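Local coordinates for beta-galactosidase (Bacillus circulans, PDB 4MAD), which probably hydrolyses terminal non-reducing beta-D-galactose residues from beta-D-galactosides, as a member of glycoside hydrolase family 35, at residues A[382-385]-A[386-390]. Numbering follows the deposited sequence.
Sequences APLP and MEKYG
Tyr389 reaches back along the chain to Leu384, five residues earlier, and its phenol oxygen accepts a hydrogen bond from the backbone N-H of Leu384: Leu384 N lies 3.1 Å from Tyr389 OH, with an N-H...O angle of 152°. A chi1 of -59° sets the ring beside its own backbone N, anti to the carbonyl carbon, and from there the ring runs alongside the extended segment 382-385. The two side chains cross at about a right angle, Leu384 CB meeting Tyr389 CZ at 3.7 Å, while Leu384 O sits 3.2 Å from Tyr389 CE2, approaching the ring obliquely. The phenol oxygen is also hydrogen-bonded to Ser380 OG, so two polar partners hold the far end of this buried ring. The Tyr389 side chain also touches Ile396 and Tyr398 of strand 395-403 and Val490 of strand 488-493.

Residues 386-389 form a short 3-10 turn in the first all-beta domain, within the connection from edge strand 378-380 to strand 395-403. The carbonyl just before the turn closes its first step: Lys388 N donates to Pro385 O at 3.0 Å, from above the carbonyl plane. Tyr389 N to Met386 O, at 3.1 Å, repeats the i to i-3 spacing.

Beside the Pro385 ring, the exposed Lys388 runs its aliphatic chain in the same direction, with Lys388 CG 4.0 Å from Pro385 CD; its ammonium end then leads away from the proline. Glu387 crosses the same proline at about a right angle. Its chain bends at chi2 (89°), bringing OE1 to 3.4 Å from Pro385 CB, whereas OE2 forms a salt bridge with Arg461 and is hydrogen-bonded to the backbone N of Lys472.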
# COMPACT_ATOMS: atom_id res chain seq x y z
N ALA A 382 7.27 -23.78 19.16
CA ALA A 382 6.98 -22.44 19.64
C ALA A 382 6.23 -21.65 18.59
O ALA A 382 6.39 -21.87 17.45
CB ALA A 382 8.23 -21.74 19.92
N PRO A 383 5.41 -20.72 19.01
CA PRO A 383 4.72 -19.89 18.04
C PRO A 383 5.73 -19.05 17.28
O PRO A 383 6.52 -18.40 17.90
CB PRO A 383 3.82 -19.01 18.91
CG PRO A 383 4.25 -19.15 20.22
CD PRO A 383 5.26 -20.21 20.36
N LEU A 384 5.68 -19.09 15.96
CA LEU A 384 6.54 -18.27 15.14
C LEU A 384 5.73 -17.17 14.41
O LEU A 384 4.58 -17.30 14.27
CB LEU A 384 7.25 -19.12 14.10
CG LEU A 384 8.03 -20.33 14.59
CD1 LEU A 384 8.55 -21.15 13.47
CD2 LEU A 384 9.11 -19.91 15.49
N PRO A 385 6.35 -16.10 13.99
CA PRO A 385 5.59 -15.09 13.25
C PRO A 385 5.25 -15.63 11.86
O PRO A 385 5.86 -16.52 11.40
CB PRO A 385 6.56 -13.94 13.16
CG PRO A 385 7.86 -14.54 13.33
CD PRO A 385 7.74 -15.72 14.14
N MET A 386 4.25 -15.06 11.20
CA MET A 386 3.66 -15.70 10.03
C MET A 386 4.63 -15.88 8.88
O MET A 386 4.47 -16.71 8.08
CB MET A 386 2.39 -14.95 9.57
CG MET A 386 2.67 -13.64 9.05
SD MET A 386 1.18 -12.97 8.27
CE MET A 386 -0.00 -13.07 9.54
N GLU A 387 5.63 -15.03 8.80
CA GLU A 387 6.59 -15.11 7.73
C GLU A 387 7.34 -16.46 7.76
O GLU A 387 7.78 -16.95 6.75
CB GLU A 387 7.56 -13.96 7.82
CG GLU A 387 6.94 -12.62 7.71
CD GLU A 387 6.50 -12.03 9.02
OE1 GLU A 387 6.75 -12.67 10.01
OE2 GLU A 387 5.91 -10.95 9.04
N LYS A 388 7.52 -16.97 8.95
CA LYS A 388 8.23 -18.24 9.16
C LYS A 388 7.44 -19.44 8.67
O LYS A 388 7.98 -20.52 8.58
CB LYS A 388 8.64 -18.45 10.61
CG LYS A 388 9.62 -17.48 11.09
CD LYS A 388 10.98 -17.80 10.74
CE LYS A 388 11.47 -19.05 11.42
NZ LYS A 388 12.84 -19.45 10.95
N TYR A 389 6.15 -19.24 8.49
CA TYR A 389 5.28 -20.27 8.01
C TYR A 389 5.04 -20.06 6.50
O TYR A 389 4.26 -20.70 5.95
CB TYR A 389 3.98 -20.31 8.78
CG TYR A 389 4.13 -20.56 10.27
CD1 TYR A 389 4.63 -21.75 10.74
CD2 TYR A 389 3.75 -19.65 11.18
CE1 TYR A 389 4.75 -21.99 12.05
CE2 TYR A 389 3.87 -19.89 12.50
CZ TYR A 389 4.38 -21.08 12.94
OH TYR A 389 4.54 -21.37 14.25
N GLY A 390 5.78 -19.15 5.90
CA GLY A 390 5.62 -18.82 4.51
C GLY A 390 4.47 -17.91 4.13
O GLY A 390 4.05 -17.96 3.03